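Local coordinates for carbonic anhydrase (PDB 7COI), which probably catalyses the reversible hydration of carbon dioxide to hydrogencarbonate and a proton, using one zinc ion bound in each subunit, at residues A[85-88]-A[89-92]; A[243-247]-A[248-252]. All coordinates share one frame; numbering follows the deposited sequence.

Contact 1 of 2, residues A[85-88]-A[89-92]; sequences LAKN and KEWA
Lys-89 folds back over Leu-85, one turn earlier in helix 80-98, the first modelled helix of this beta-class carbonic anhydrase. Their backbones are joined by an i to i+4 bond, Lys-89 N to Leu-85 O, of 3.1 Å. From there the lysine side chain runs back along the helix: CB lies 3.6 Å from Ala-86 O, and CG comes to 3.4 Å from Leu-85 O. The first torsion (chi1 -64°) sets CG beside its own backbone N, and the bend at chi4 (53°) turns the ammonium toward the preceding turn. NZ ends 4.1 Å from Leu-85 CB and gives a 2.7 Å hydrogen bond to a water, which in turn donates a weak bond to Leu-85 O. That carbonyl is thus met by a backbone N-H and a water.

Three further i to i+4 bonds, Glu-90 N to Ala-86 O, Trp-91 N to Lys-87 O and Ala-92 N to Asn-88 O, confirm regular helix. Leu-85, Asn-88 and Trp-91 are buried and pack on a second subunit, where Trp-91 meets Tyr-257 and Leu-85 meets Gln-266 of that chain. Lys-87, which packs on Leu-130 of the second subunit, and the exposed Glu-90 keep their charged ends apart, Lys-87 NZ 6.9 Å from Glu-90 OE1. Glu-90 CG instead lies over the backbone one turn back, 3.4 Å from Ala-86 O.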
ATOM      1  N   LEU A  85      16.519  24.597  14.589  1.00 14.02           N
ATOM      2  CA  LEU A  85      16.700  24.073  15.981  1.00 14.94           C
ATOM      3  C   LEU A  85      16.854  25.281  16.939  1.00 16.44           C
ATOM      4  O   LEU A  85      16.331  25.227  18.049  1.00 14.70           O
ATOM      5  CB  LEU A  85      17.905  23.145  16.067  1.00 15.33           C
ATOM      6  CG  LEU A  85      17.805  21.831  15.301  1.00 17.66           C
ATOM      7  CD1 LEU A  85      18.995  20.944  15.637  1.00 19.50           C
ATOM      8  CD2 LEU A  85      16.461  21.126  15.525  1.00 17.98           C
ATOM      9  N   ALA A  86      17.558  26.338  16.550  1.00 15.88           N
ATOM     10  CA  ALA A  86      17.723  27.548  17.387  1.00 16.80           C
ATOM     11  C   ALA A  86      16.376  28.242  17.574  1.00 14.85           C
ATOM     12  O   ALA A  86      16.075  28.637  18.716  1.00 14.05           O
ATOM     13  CB  ALA A  86      18.752  28.479  16.763  1.00 18.51           C
ATOM     14  N   LYS A  87      15.551  28.326  16.524  1.00 12.85           N
ATOM     15  CA  LYS A  87      14.208  28.947  16.616  1.00 13.57           C
ATOM     16  C   LYS A  87      13.301  28.061  17.478  1.00 13.50           C
ATOM     17  O   LYS A  87      12.470  28.615  18.214  1.00 14.16           O
ATOM     18  CB  LYS A  87      13.611  29.194  15.239  1.00 14.93           C
ATOM     19  CG  LYS A  87      14.234  30.389  14.560  1.00 15.58           C
ATOM     20  CD  LYS A  87      13.796  30.587  13.145  1.00 17.38           C
ATOM     21  CE  LYS A  87      14.572  31.733  12.504  1.00 23.17           C
ATOM     22  NZ  LYS A  87      14.125  31.951  11.108  1.00 27.00           N
ATOM     23  N   ASN A  88      13.478  26.747  17.421  1.00 13.14           N
ATOM     24  CA  ASN A  88      12.717  25.835  18.322  1.00 13.15           C
ATOM     25  C   ASN A  88      13.039  26.203  19.798  1.00 11.98           C
ATOM     26  O   ASN A  88      12.099  26.238  20.635  1.00 13.73           O
ATOM     27  CB  ASN A  88      13.026  24.372  18.041  1.00 11.65           C
ATOM     28  CG  ASN A  88      12.543  23.477  19.166  1.00 11.43           C
ATOM     29  OD1 ASN A  88      11.331  23.345  19.382  1.00 15.48           O
ATOM     30  ND2 ASN A  88      13.481  22.903  19.850  1.00  8.60           N
ATOM     31  N   LYS A  89      14.309  26.379  20.134  1.00 13.33           N
ATOM     32  CA  LYS A  89      14.697  26.689  21.537  1.00 14.22           C
ATOM     33  C   LYS A  89      14.081  28.027  21.949  1.00 14.68           C
ATOM     34  O   LYS A  89      13.629  28.154  23.094  1.00 15.41           O
ATOM     35  CB  LYS A  89      16.196  26.561  21.691  1.00 15.87           C
ATOM     36  CG  LYS A  89      16.711  25.154  21.476  1.00 17.16           C
ATOM     37  CD  LYS A  89      18.132  24.916  21.951  1.00 18.92           C
ATOM     38  CE  LYS A  89      18.708  23.551  21.583  1.00 19.02           C
ATOM     39  NZ  LYS A  89      18.601  23.249  20.128  1.00 18.23           N
ATOM     40  N   GLU A  90      14.054  29.003  21.049  1.00 15.27           N
ATOM     41  CA  GLU A  90      13.441  30.334  21.312  1.00 16.87           C
ATOM     42  C   GLU A  90      11.940  30.159  21.541  1.00 16.72           C
ATOM     43  O   GLU A  90      11.397  30.775  22.452  1.00 17.09           O
ATOM     44  CB  GLU A  90      13.704  31.291  20.158  1.00 18.65           C
ATOM     45  CG  GLU A  90      15.150  31.664  19.970  1.00 22.31           C
ATOM     46  CD  GLU A  90      15.427  32.438  18.689  1.00 28.14           C
ATOM     47  OE1 GLU A  90      14.491  32.747  17.930  1.00 31.50           O
ATOM     48  OE2 GLU A  90      16.591  32.719  18.455  1.00 35.91           O
ATOM     49  N   TRP A  91      11.292  29.309  20.731  1.00 16.34           N
ATOM     50  CA  TRP A  91       9.851  29.028  20.890  1.00 16.01           C
ATOM     51  C   TRP A  91       9.569  28.352  22.243  1.00 17.49           C
ATOM     52  O   TRP A  91       8.601  28.745  22.928  1.00 16.27           O
ATOM     53  CB  TRP A  91       9.365  28.213  19.684  1.00 17.09           C
ATOM     54  CG  TRP A  91       7.941  27.833  19.861  1.00 18.20           C
ATOM     55  CD1 TRP A  91       6.842  28.615  19.637  1.00 19.73           C
ATOM     56  CD2 TRP A  91       7.456  26.587  20.354  1.00 17.03           C
ATOM     57  NE1 TRP A  91       5.703  27.916  19.934  1.00 19.40           N
ATOM     58  CE2 TRP A  91       6.046  26.673  20.370  1.00 17.89           C
ATOM     59  CE3 TRP A  91       8.068  25.391  20.734  1.00 17.04           C
ATOM     60  CZ2 TRP A  91       5.229  25.608  20.766  1.00 17.27           C
ATOM     61  CZ3 TRP A  91       7.257  24.344  21.125  1.00 17.28           C
ATOM     62  CH2 TRP A  91       5.862  24.447  21.118  1.00 16.60           C
ATOM     63  N   ALA A  92      10.375  27.375  22.645  1.00 15.17           N
ATOM     64  CA  ALA A  92      10.254  26.685  23.954  1.00 17.36           C
ATOM     65  C   ALA A  92      10.447  27.711  25.092  1.00 16.78           C
ATOM     66  O   ALA A  92       9.723  27.661  26.070  1.00 16.27           O
ATOM     67  CB  ALA A  92      11.253  25.559  24.072  1.00 16.44           C
TER
HETATM   68  O   HOH W   1      16.112  22.298  19.594  1.00 18.60           O

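Contact 2 of 2, residues A[243-247]-A[248-252]; sequences EAMQE and RGLQV
Ala-244 O receives two backbone N-H groups, Arg-248 N at 3.0 Å and Leu-250 N at 3.2 Å, where helix 239-248 gives way to strand 251-257, the closing strand of a beta-alpha-beta crossover from strand 169-175. The donors approach from opposite faces of the carbonyl plane, 35° and 45° out of it, so a single oxygen serves both an i to i+4 helical bond and the i to i+6 bond that closes the turn. Gly-249 makes that turn with left-handed helical angles (positive phi), and its N gives only a weak bond to Met-245 O.

Side chains close over this backbone reversal. Ala-244 CB touches Leu-250 CD2 at 3.6 Å, while Met-245 CG sits 3.4 Å from Leu-250 O, so Ala-244 meets the leucine's side chain and Met-245 its backbone oxygen. The same alanine methyl also lies over one face of the Arg-248 guanidinium, 3.5 Å above its plane and offset toward the rim. Arg-248 CG takes the crowded position between backbone N and carbonyl carbon, and the chain then extends as far as NE, carrying the flat group back along the helix to Ala-244. At its edge, Glu-247 OE1 forms a salt bridge with NH1, although the carboxylate and guanidinium planes are 59° apart.

Further out, Val-162 of helix 152-164 packs on both Ala-244 and Leu-250, and Val-170 of strand 169-175 also touches the leucine. Arg-248 NH2 is fixed by Val-162 O and Val-167 O, and Glu-247 OE2 by a salt bridge to Arg-166. These partners hold both charged groups at the helix end, and Glu-247 OE1 lies 3.3 Å from Arg-248 NH1.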
ATOM      1  N   GLU A 243     -20.064   5.171  11.668  1.00 22.94           N
ATOM      2  CA  GLU A 243     -20.434   4.883  13.076  1.00 27.23           C
ATOM      3  C   GLU A 243     -20.407   6.192  13.894  1.00 29.15           C
ATOM      4  O   GLU A 243     -21.366   6.479  14.652  1.00 20.94           O
ATOM      5  CB  GLU A 243     -19.493   3.848  13.697  1.00 28.95           C
ATOM      6  CG  GLU A 243     -19.601   2.429  13.161  1.00 36.48           C
ATOM      7  CD  GLU A 243     -18.373   1.583  13.508  1.00 42.88           C
ATOM      8  OE1 GLU A 243     -17.705   1.899  14.539  1.00 47.59           O
ATOM      9  OE2 GLU A 243     -18.029   0.653  12.727  1.00 47.62           O
ATOM     10  N   ALA A 244     -19.346   6.995  13.767  1.00 23.43           N
ATOM     11  CA  ALA A 244     -19.159   8.252  14.534  1.00 23.06           C
ATOM     12  C   ALA A 244     -20.179   9.297  14.087  1.00 20.70           C
ATOM     13  O   ALA A 244     -20.622  10.115  14.933  1.00 22.68           O
ATOM     14  CB  ALA A 244     -17.744   8.773  14.376  1.00 21.56           C
ATOM     15  N   MET A 245     -20.530   9.316  12.807  1.00 22.07           N
ATOM     16  CA  MET A 245     -21.537  10.272  12.301  1.00 25.65           C
ATOM     17  C   MET A 245     -22.896   9.942  12.956  1.00 26.86           C
ATOM     18  O   MET A 245     -23.559  10.871  13.396  1.00 26.49           O
ATOM     19  CB  MET A 245     -21.625  10.228  10.784  1.00 26.11           C
ATOM     20  CG  MET A 245     -20.387  10.799  10.141  1.00 26.42           C
ATOM     21  SD  MET A 245     -20.376  10.518   8.388  1.00 30.09           S
ATOM     22  CE  MET A 245     -21.277  11.955   7.814  1.00 36.39           C
ATOM     23  N   GLN A 246     -23.264   8.675  13.060  1.00 27.37           N
ATOM     24  CA  GLN A 246     -24.541   8.214  13.700  1.00 30.11           C
ATOM     25  C   GLN A 246     -24.496   8.362  15.234  1.00 32.93           C
ATOM     26  O   GLN A 246     -25.501   8.833  15.824  1.00 29.13           O
ATOM     27  CB  GLN A 246     -24.790   6.759  13.327  1.00 31.02           C
ATOM     28  CG  GLN A 246     -25.069   6.555  11.855  1.00 32.18           C
ATOM     29  CD  GLN A 246     -25.697   5.198  11.651  1.00 34.48           C
ATOM     30  OE1 GLN A 246     -26.828   5.087  11.191  1.00 39.96           O
ATOM     31  NE2 GLN A 246     -24.965   4.150  12.000  1.00 32.19           N
ATOM     32  N   GLU A 247     -23.388   7.980  15.869  1.00 27.50           N
ATOM     33  CA  GLU A 247     -23.244   7.917  17.339  1.00 31.58           C
ATOM     34  C   GLU A 247     -23.094   9.318  17.967  1.00 32.41           C
ATOM     35  O   GLU A 247     -23.693   9.529  19.058  1.00 26.88           O
ATOM     36  CB  GLU A 247     -22.068   7.016  17.711  1.00 31.26           C
ATOM     37  CG  GLU A 247     -21.771   7.041  19.202  1.00 36.68           C
ATOM     38  CD  GLU A 247     -20.650   7.983  19.662  1.00 44.18           C
ATOM     39  OE1 GLU A 247     -19.626   8.095  18.933  1.00 44.19           O
ATOM     40  OE2 GLU A 247     -20.748   8.556  20.784  1.00 45.48           O
ATOM     41  N   ARG A 248     -22.326  10.240  17.368  1.00 27.42           N
ATOM     42  CA  ARG A 248     -22.011  11.519  18.049  1.00 27.00           C
ATOM     43  C   ARG A 248     -22.073  12.722  17.118  1.00 23.53           C
ATOM     44  O   ARG A 248     -21.642  13.802  17.537  1.00 24.87           O
ATOM     45  CB  ARG A 248     -20.674  11.456  18.784  1.00 26.59           C
ATOM     46  CG  ARG A 248     -19.441  11.244  17.905  1.00 28.16           C
ATOM     47  CD  ARG A 248     -18.191  11.862  18.554  1.00 30.14           C
ATOM     48  NE  ARG A 248     -17.010  11.766  17.697  1.00 26.53           N
ATOM     49  CZ  ARG A 248     -16.361  10.632  17.459  1.00 27.88           C
ATOM     50  NH1 ARG A 248     -16.818   9.489  17.955  1.00 26.60           N
ATOM     51  NH2 ARG A 248     -15.307  10.570  16.654  1.00 25.36           N
ATOM     52  N   GLY A 249     -22.644  12.580  15.927  1.00 22.75           N
ATOM     53  CA  GLY A 249     -22.773  13.691  14.983  1.00 23.01           C
ATOM     54  C   GLY A 249     -21.397  14.165  14.519  1.00 23.69           C
ATOM     55  O   GLY A 249     -21.267  15.375  14.261  1.00 23.55           O
ATOM     56  N   LEU A 250     -20.409  13.262  14.391  1.00 24.80           N
ATOM     57  CA  LEU A 250     -19.124  13.629  13.727  1.00 22.83           C
ATOM     58  C   LEU A 250     -19.467  14.351  12.441  1.00 22.88           C
ATOM     59  O   LEU A 250     -20.367  13.881  11.653  1.00 23.12           O
ATOM     60  CB  LEU A 250     -18.301  12.371  13.438  1.00 25.79           C
ATOM     61  CG  LEU A 250     -17.067  12.572  12.550  1.00 27.92           C
ATOM     62  CD1 LEU A 250     -16.026  13.292  13.335  1.00 29.06           C
ATOM     63  CD2 LEU A 250     -16.489  11.252  12.082  1.00 33.48           C
ATOM     64  N   GLN A 251     -18.776  15.454  12.172  1.00 21.71           N
ATOM     65  CA  GLN A 251     -19.023  16.223  10.950  1.00 22.23           C
ATOM     66  C   GLN A 251     -17.801  16.094  10.054  1.00 23.46           C
ATOM     67  O   GLN A 251     -16.686  16.013  10.608  1.00 23.28           O
ATOM     68  CB  GLN A 251     -19.286  17.674  11.287  1.00 26.05           C
ATOM     69  CG  GLN A 251     -20.599  17.859  12.037  1.00 29.13           C
ATOM     70  CD  GLN A 251     -20.754  19.288  12.486  1.00 31.98           C
ATOM     71  OE1 GLN A 251     -20.296  20.222  11.834  1.00 33.52           O
ATOM     72  NE2 GLN A 251     -21.366  19.462  13.641  1.00 35.22           N
ATOM     73  N   VAL A 252     -18.037  16.126   8.748  1.00 22.64           N
ATOM     74  CA  VAL A 252     -16.939  16.187   7.750  1.00 24.49           C
ATOM     75  C   VAL A 252     -17.073  17.473   6.959  1.00 25.22           C
ATOM     76  O   VAL A 252     -18.196  17.932   6.745  1.00 26.51           O
ATOM     77  CB  VAL A 252     -16.903  14.916   6.881  1.00 24.71           C
ATOM     78  CG1 VAL A 252     -16.797  13.690   7.754  1.00 23.99           C
ATOM     79  CG2 VAL A 252     -18.099  14.815   5.929  1.00 24.24           C
TER

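Overall arrangement
Both contacts are local and partly buried, and lie away from the zinc site, but they occupy different parts of the molecule: their centres are 39 Å apart and their nearest atoms about 26 Å. Contact 1 stays within one helix, its centre about 27 Å from the chain centre, and its buried side faces a second subunit. Contact 2, its centre about 18 Å from that point, joins a helix to a sheet strand and packs within its own chain; no other subunit touches it. Their chemistry follows: regular backbone bonds with one lysine-water bridge in mid-helix at 85-92, against a doubly used carbonyl, a glycine in left-handed helical conformation and an arginine-glutamate pair at 243-252.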